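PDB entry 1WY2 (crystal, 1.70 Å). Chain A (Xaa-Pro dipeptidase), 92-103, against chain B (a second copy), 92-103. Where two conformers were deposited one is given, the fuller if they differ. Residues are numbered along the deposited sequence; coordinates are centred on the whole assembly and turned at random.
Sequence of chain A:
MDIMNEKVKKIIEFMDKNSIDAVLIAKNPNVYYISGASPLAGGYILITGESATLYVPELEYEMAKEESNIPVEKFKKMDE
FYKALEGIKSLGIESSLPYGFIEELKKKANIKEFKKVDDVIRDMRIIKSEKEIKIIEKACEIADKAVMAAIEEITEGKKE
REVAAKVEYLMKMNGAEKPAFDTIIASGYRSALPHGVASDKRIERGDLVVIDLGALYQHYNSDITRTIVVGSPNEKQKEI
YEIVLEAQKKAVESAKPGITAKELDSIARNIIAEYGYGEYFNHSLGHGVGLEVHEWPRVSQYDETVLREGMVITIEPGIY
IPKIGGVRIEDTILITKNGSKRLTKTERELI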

ATOM      1  N   GLY A  92     -21.754  13.275  -1.550  1.00 21.29           N
ATOM      2  CA  GLY A  92     -21.457  12.021  -2.224  1.00 20.39           C
ATOM      3  C   GLY A  92     -20.035  11.621  -1.877  1.00 18.93           C
ATOM      4  O   GLY A  92     -19.129  12.451  -1.954  1.00 19.62           O
ATOM      5  N   ILE A  93     -19.830  10.361  -1.496  1.00 18.98           N
ATOM      6  CA  ILE A  93     -18.497   9.894  -1.118  1.00 18.57           C
ATOM      7  C   ILE A  93     -18.133   8.527  -1.692  1.00 17.95           C
ATOM      8  O   ILE A  93     -18.999   7.769  -2.130  1.00 18.38           O
ATOM      9  CB  ILE A  93     -18.340   9.812   0.425  1.00 18.42           C
ATOM     10  CG1 ILE A  93     -19.370   8.840   1.008  1.00 19.62           C
ATOM     11  CG2 ILE A  93     -18.510  11.199   1.045  1.00 20.91           C
ATOM     12  CD1 ILE A  93     -19.117   8.494   2.475  1.00 21.36           C
ATOM     13  N   GLU A  94     -16.836   8.229  -1.688  1.00 18.57           N
ATOM     14  CA  GLU A  94     -16.324   6.952  -2.188  1.00 18.51           C
ATOM     15  C   GLU A  94     -16.557   5.862  -1.145  1.00 18.83           C
ATOM     16  O   GLU A  94     -16.572   6.132   0.054  1.00 19.86           O
ATOM     17  CB  GLU A  94     -14.825   7.050  -2.451  1.00 17.85           C
ATOM     18  CG  GLU A  94     -14.417   8.115  -3.449  1.00 19.74           C
ATOM     19  CD  GLU A  94     -13.028   8.645  -3.166  1.00 20.37           C
ATOM     20  OE1 GLU A  94     -12.817   9.191  -2.057  1.00 22.11           O
ATOM     21  OE2 GLU A  94     -12.145   8.520  -4.038  1.00 21.11           O
ATOM     22  N   SER A  95     -16.715   4.629  -1.606  1.00 18.83           N
ATOM     23  CA  SER A  95     -16.939   3.512  -0.695  1.00 21.35           C
ATOM     24  C   SER A  95     -15.702   3.235   0.153  1.00 21.03           C
ATOM     25  O   SER A  95     -15.760   2.467   1.113  1.00 21.74           O
ATOM     26  CB  SER A  95     -17.314   2.259  -1.486  1.00 22.00           C
ATOM     27  OG  SER A  95     -18.555   2.434  -2.148  0.50 21.63           O
ATOM     28  N   SER A  96     -14.591   3.872  -0.201  1.00 19.30           N
ATOM     29  CA  SER A  96     -13.335   3.690   0.517  1.00 20.45           C
ATOM     30  C   SER A  96     -13.107   4.703   1.642  1.00 20.04           C
ATOM     31  O   SER A  96     -12.168   4.557   2.423  1.00 20.00           O
ATOM     32  CB  SER A  96     -12.168   3.769  -0.467  1.00 22.01           C
ATOM     33  OG  SER A  96     -12.216   4.981  -1.206  1.00 21.31           O
ATOM     34  N   LEU A  97     -13.957   5.721   1.728  1.00 19.73           N
ATOM     35  CA  LEU A  97     -13.785   6.742   2.762  1.00 20.35           C
ATOM     36  C   LEU A  97     -13.907   6.110   4.147  1.00 20.91           C
ATOM     37  O   LEU A  97     -14.911   5.475   4.464  1.00 20.59           O
ATOM     38  CB  LEU A  97     -14.820   7.856   2.595  1.00 21.87           C
ATOM     39  CG  LEU A  97     -14.379   9.199   3.184  1.00 21.66           C
ATOM     40  CD1 LEU A  97     -13.125   9.680   2.459  1.00 21.38           C
ATOM     41  CD2 LEU A  97     -15.502  10.219   3.050  1.00 21.28           C
ATOM     42  N   PRO A  98     -12.876   6.287   4.992  1.00 21.32           N
ATOM     43  CA  PRO A  98     -12.857   5.727   6.348  1.00 21.88           C
ATOM     44  C   PRO A  98     -13.841   6.306   7.370  1.00 23.23           C
ATOM     45  O   PRO A  98     -14.204   7.483   7.327  1.00 23.40           O
ATOM     46  CB  PRO A  98     -11.397   5.899   6.763  1.00 21.79           C
ATOM     47  CG  PRO A  98     -10.995   7.159   6.063  1.00 24.23           C
ATOM     48  CD  PRO A  98     -11.610   6.982   4.688  1.00 20.76           C
ATOM     49  N   TYR A  99     -14.255   5.444   8.294  1.00 22.78           N
ATOM     50  CA  TYR A  99     -15.198   5.786   9.355  1.00 24.77           C
ATOM     51  C   TYR A  99     -14.816   7.049  10.128  1.00 24.06           C
ATOM     52  O   TYR A  99     -15.638   7.949  10.306  1.00 26.62           O
ATOM     53  CB  TYR A  99     -15.307   4.603  10.327  1.00 24.71           C
ATOM     54  CG  TYR A  99     -16.239   4.835  11.493  1.00 26.08           C
ATOM     55  CD1 TYR A  99     -17.619   4.877  11.311  1.00 27.39           C
ATOM     56  CD2 TYR A  99     -15.737   5.015  12.781  1.00 29.05           C
ATOM     57  CE1 TYR A  99     -18.479   5.092  12.382  1.00 30.07           C
ATOM     58  CE2 TYR A  99     -16.588   5.231  13.860  1.00 29.52           C
ATOM     59  CZ  TYR A  99     -17.955   5.268  13.654  1.00 29.50           C
ATOM     60  OH  TYR A  99     -18.799   5.470  14.723  1.00 32.66           O
ATOM     61  N   GLY A 100     -13.571   7.105  10.587  1.00 24.91           N
ATOM     62  CA  GLY A 100     -13.106   8.248  11.352  1.00 26.58           C
ATOM     63  C   GLY A 100     -13.267   9.575  10.638  1.00 28.26           C
ATOM     64  O   GLY A 100     -13.668  10.572  11.242  1.00 27.74           O
ATOM     65  N   PHE A 101     -12.958   9.588   9.348  1.00 27.66           N
ATOM     66  CA  PHE A 101     -13.066  10.803   8.553  1.00 27.97           C
ATOM     67  C   PHE A 101     -14.526  11.217   8.392  1.00 26.85           C
ATOM     68  O   PHE A 101     -14.855  12.401   8.468  1.00 27.04           O
ATOM     69  CB  PHE A 101     -12.431  10.586   7.179  1.00 29.05           C
ATOM     70  CG  PHE A 101     -12.286  11.843   6.377  1.00 32.30           C
ATOM     71  CD1 PHE A 101     -11.378  12.825   6.761  1.00 34.13           C
ATOM     72  CD2 PHE A 101     -13.067  12.057   5.247  1.00 33.91           C
ATOM     73  CE1 PHE A 101     -11.250  14.004   6.028  1.00 35.05           C
ATOM     74  CE2 PHE A 101     -12.946  13.233   4.509  1.00 34.19           C
ATOM     75  CZ  PHE A 101     -12.037  14.206   4.901  1.00 33.84           C
ATOM     76  N   ILE A 102     -15.398  10.238   8.170  1.00 26.01           N
ATOM     77  CA  ILE A 102     -16.821  10.510   8.008  1.00 26.87           C
ATOM     78  C   ILE A 102     -17.417  11.100   9.282  1.00 28.92           C
ATOM     79  O   ILE A 102     -18.280  11.977   9.222  1.00 29.22           O
ATOM     80  CB  ILE A 102     -17.594   9.231   7.637  1.00 27.60           C
ATOM     81  CG1 ILE A 102     -17.167   8.763   6.241  1.00 25.37           C
ATOM     82  CG2 ILE A 102     -19.091   9.492   7.690  1.00 27.10           C
ATOM     83  CD1 ILE A 102     -17.795   7.464   5.805  1.00 26.76           C
ATOM     84  N   GLU A 103     -16.963  10.619  10.433  1.00 28.63           N
ATOM     85  CA  GLU A 103     -17.466  11.138  11.700  1.00 31.02           C
ATOM     86  C   GLU A 103     -17.067  12.603  11.847  1.00 30.44           C
ATOM     87  O   GLU A 103     -17.823  13.408  12.389  1.00 31.41           O
ATOM     88  CB  GLU A 103     -16.925  10.315  12.871  1.00 31.76           C
ATOM     89  CG  GLU A 103     -17.530   8.922  12.966  1.00 33.73           C
ATOM     90  CD  GLU A 103     -19.047   8.950  13.038  1.00 35.99           C
ATOM     91  OE1 GLU A 103     -19.592   9.594  13.961  1.00 37.19           O
ATOM     92  OE2 GLU A 103     -19.698   8.328  12.174  1.00 36.12           O
TER
ATOM     93  N   GLY B  92     -17.568  -2.906  17.748  1.00 18.37           N
ATOM     94  CA  GLY B  92     -16.376  -2.088  17.869  1.00 18.55           C
ATOM     95  C   GLY B  92     -15.606  -2.190  16.564  1.00 18.96           C
ATOM     96  O   GLY B  92     -15.387  -3.293  16.059  1.00 17.65           O
ATOM     97  N   ILE B  93     -15.201  -1.053  16.010  1.00 18.97           N
ATOM     98  CA  ILE B  93     -14.470  -1.053  14.748  1.00 19.33           C
ATOM     99  C   ILE B  93     -13.296  -0.086  14.755  1.00 20.18           C
ATOM    100  O   ILE B  93     -13.201   0.788  15.619  1.00 20.02           O
ATOM    101  CB  ILE B  93     -15.390  -0.661  13.562  1.00 19.46           C
ATOM    102  CG1 ILE B  93     -15.875   0.783  13.730  1.00 22.56           C
ATOM    103  CG2 ILE B  93     -16.575  -1.612  13.483  1.00 18.69           C
ATOM    104  CD1 ILE B  93     -16.590   1.340  12.514  1.00 22.74           C
ATOM    105  N   GLU B  94     -12.404  -0.265  13.783  1.00 19.54           N
ATOM    106  CA  GLU B  94     -11.235   0.587  13.613  1.00 19.34           C
ATOM    107  C   GLU B  94     -11.724   1.833  12.880  1.00 20.96           C
ATOM    108  O   GLU B  94     -12.665   1.760  12.090  1.00 19.89           O
ATOM    109  CB  GLU B  94     -10.189  -0.124  12.748  1.00 20.26           C
ATOM    110  CG  GLU B  94      -9.692  -1.444  13.318  1.00 20.77           C
ATOM    111  CD  GLU B  94      -9.227  -2.403  12.234  1.00 21.18           C
ATOM    112  OE1 GLU B  94     -10.047  -2.732  11.352  1.00 19.80           O
ATOM    113  OE2 GLU B  94      -8.052  -2.828  12.266  1.00 22.06           O
ATOM    114  N   SER B  95     -11.100   2.976  13.135  1.00 22.04           N
ATOM    115  CA  SER B  95     -11.516   4.201  12.462  1.00 23.71           C
ATOM    116  C   SER B  95     -11.218   4.136  10.967  1.00 24.23           C
ATOM    117  O   SER B  95     -11.724   4.948  10.195  1.00 26.47           O
ATOM    118  CB  SER B  95     -10.812   5.414  13.076  1.00 25.46           C
ATOM    119  OG  SER B  95     -11.195   5.593  14.426  0.50 25.20           O
ATOM    120  N   SER B  96     -10.408   3.162  10.563  1.00 22.67           N
ATOM    121  CA  SER B  96     -10.034   2.996   9.161  1.00 23.15           C
ATOM    122  C   SER B  96     -11.034   2.193   8.328  1.00 21.82           C
ATOM    123  O   SER B  96     -10.882   2.086   7.108  1.00 20.78           O
ATOM    124  CB  SER B  96      -8.656   2.330   9.067  1.00 24.01           C
ATOM    125  OG  SER B  96      -8.610   1.127   9.822  1.00 23.08           O
ATOM    126  N   LEU B  97     -12.056   1.636   8.972  1.00 20.17           N
ATOM    127  CA  LEU B  97     -13.041   0.831   8.251  1.00 19.94           C
ATOM    128  C   LEU B  97     -13.759   1.684   7.203  1.00 19.38           C
ATOM    129  O   LEU B  97     -14.318   2.731   7.518  1.00 19.13           O
ATOM    130  CB  LEU B  97     -14.049   0.234   9.230  1.00 18.56           C
ATOM    131  CG  LEU B  97     -14.728  -1.060   8.776  1.00 20.59           C
ATOM    132  CD1 LEU B  97     -13.678  -2.143   8.548  1.00 20.41           C
ATOM    133  CD2 LEU B  97     -15.724  -1.499   9.833  1.00 20.12           C
ATOM    134  N   PRO B  98     -13.757   1.235   5.938  1.00 18.94           N
ATOM    135  CA  PRO B  98     -14.402   1.966   4.841  1.00 19.30           C
ATOM    136  C   PRO B  98     -15.929   2.007   4.816  1.00 20.33           C
ATOM    137  O   PRO B  98     -16.607   1.080   5.253  1.00 20.99           O
ATOM    138  CB  PRO B  98     -13.817   1.296   3.600  1.00 19.77           C
ATOM    139  CG  PRO B  98     -13.663  -0.116   4.037  1.00 20.75           C
ATOM    140  CD  PRO B  98     -13.074   0.031   5.432  1.00 19.46           C
ATOM    141  N   TYR B  99     -16.445   3.105   4.272  1.00 21.01           N
ATOM    142  CA  TYR B  99     -17.875   3.360   4.150  1.00 21.95           C
ATOM    143  C   TYR B  99     -18.668   2.202   3.542  1.00 21.66           C
ATOM    144  O   TYR B  99     -19.681   1.771   4.099  1.00 21.51           O
ATOM    145  CB  TYR B  99     -18.076   4.631   3.314  1.00 24.12           C
ATOM    146  CG  TYR B  99     -19.512   5.060   3.132  1.00 27.41           C
ATOM    147  CD1 TYR B  99     -20.321   5.347   4.231  1.00 27.80           C
ATOM    148  CD2 TYR B  99     -20.058   5.204   1.853  1.00 28.80           C
ATOM    149  CE1 TYR B  99     -21.637   5.771   4.066  1.00 30.79           C
ATOM    150  CE2 TYR B  99     -21.375   5.628   1.677  1.00 31.87           C
ATOM    151  CZ  TYR B  99     -22.158   5.909   2.787  1.00 32.00           C
ATOM    152  OH  TYR B  99     -23.457   6.333   2.619  1.00 35.21           O
ATOM    153  N   GLY B 100     -18.211   1.705   2.397  1.00 22.09           N
ATOM    154  CA  GLY B 100     -18.906   0.613   1.741  1.00 22.59           C
ATOM    155  C   GLY B 100     -19.112  -0.586   2.644  1.00 23.66           C
ATOM    156  O   GLY B 100     -20.185  -1.192   2.660  1.00 23.85           O
ATOM    157  N   PHE B 101     -18.080  -0.921   3.411  1.00 23.67           N
ATOM    158  CA  PHE B 101     -18.137  -2.064   4.312  1.00 24.68           C
ATOM    159  C   PHE B 101     -19.108  -1.802   5.455  1.00 23.70           C
ATOM    160  O   PHE B 101     -19.908  -2.666   5.813  1.00 24.28           O
ATOM    161  CB  PHE B 101     -16.737  -2.354   4.859  1.00 24.01           C
ATOM    162  CG  PHE B 101     -16.612  -3.686   5.541  1.00 28.23           C
ATOM    163  CD1 PHE B 101     -17.030  -4.850   4.907  1.00 31.31           C
ATOM    164  CD2 PHE B 101     -16.046  -3.781   6.806  1.00 31.48           C
ATOM    165  CE1 PHE B 101     -16.886  -6.094   5.525  1.00 32.42           C
ATOM    166  CE2 PHE B 101     -15.896  -5.018   7.429  1.00 34.43           C
ATOM    167  CZ  PHE B 101     -16.317  -6.176   6.786  1.00 30.26           C
ATOM    168  N   ILE B 102     -19.035  -0.605   6.026  1.00 23.43           N
ATOM    169  CA  ILE B 102     -19.913  -0.234   7.123  1.00 24.40           C
ATOM    170  C   ILE B 102     -21.376  -0.280   6.694  1.00 24.31           C
ATOM    171  O   ILE B 102     -22.231  -0.732   7.449  1.00 24.11           O
ATOM    172  CB  ILE B 102     -19.567   1.172   7.652  1.00 25.67           C
ATOM    173  CG1 ILE B 102     -18.166   1.144   8.270  1.00 27.82           C
ATOM    174  CG2 ILE B 102     -20.601   1.622   8.683  1.00 27.03           C
ATOM    175  CD1 ILE B 102     -17.696   2.470   8.822  1.00 31.65           C
ATOM    176  N   GLU B 103     -21.662   0.175   5.479  1.00 25.04           N
ATOM    177  CA  GLU B 103     -23.033   0.159   4.985  1.00 26.15           C
ATOM    178  C   GLU B 103     -23.523  -1.271   4.795  1.00 25.92           C
ATOM    179  O   GLU B 103     -24.693  -1.564   5.027  1.00 27.51           O
ATOM    180  CB  GLU B 103     -23.138   0.946   3.676  1.00 27.11           C
ATOM    181  CG  GLU B 103     -22.996   2.448   3.877  1.00 29.64           C
ATOM    182  CD  GLU B 103     -24.055   3.005   4.815  1.00 31.86           C
ATOM    183  OE1 GLU B 103     -25.254   2.886   4.493  1.00 33.02           O
ATOM    184  OE2 GLU B 103     -23.693   3.558   5.876  1.00 32.35           O
TER

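Gly92(B), in the strand that ends at Ile93(B), makes no contact with the facing stretch of chain A; the interface begins with Ile93(B). Its CA-to-CB bond points toward the other copy, and its p, t rotamer sets CD1 over one face of the Tyr99(A) ring, 3.8 Å from the centroid and 15° off the normal. A methyl suits this place because its C-H bonds can rest against the aromatic π cloud. Glu94(B) points its CA-to-CB bond away, and its carboxylate is hydrogen-bonded elsewhere in the structure; its O accepts from the N of Leu97(B) at 3.2 Å, closing a type I turn.

That turn presents the backbone of the next residues to chain A. Ser95(B) O accepts a nearly straight hydrogen bond from Gly100(A) N (2.9 Å, 175°), while its CA lies at the edge of the Tyr99(A) ring. Leu97(B) O receives Tyr99(A) N at 2.8 Å and also meets Pro98(A) CA at 3.5 Å in a CA-H...O contact.

At Pro98(B) the stretch meets its own twin: its CA is 4.3 Å from Pro98(A) CA, in a single bridge. Having no N-H to satisfy, proline fits this N-cap position, and its O accepts from Ile102(B) N in the helix that follows.

From here chain B returns what it received. Tyr99(B) N donates to Leu97(A) O (2.8 Å), and its flat aromatic ring, in the t rotamer, offers a face to the methyl of Ile93(A), CD1, 3.5 Å from the centroid. This tyrosine has 90 Å² covered by the other stretch, the most of any residue here in chain B; together the two stretches bury 564 Å². Gly100(B) N donates to Ser95(A) O (2.9 Å); a CB here would lie 3.0 Å from Ser95(A) CB, a clash that glycine avoids. Finally, Ile102(B) extends CD1 to within 3.5 Å of Tyr99(A) CD1, adding to the buried apolar packing.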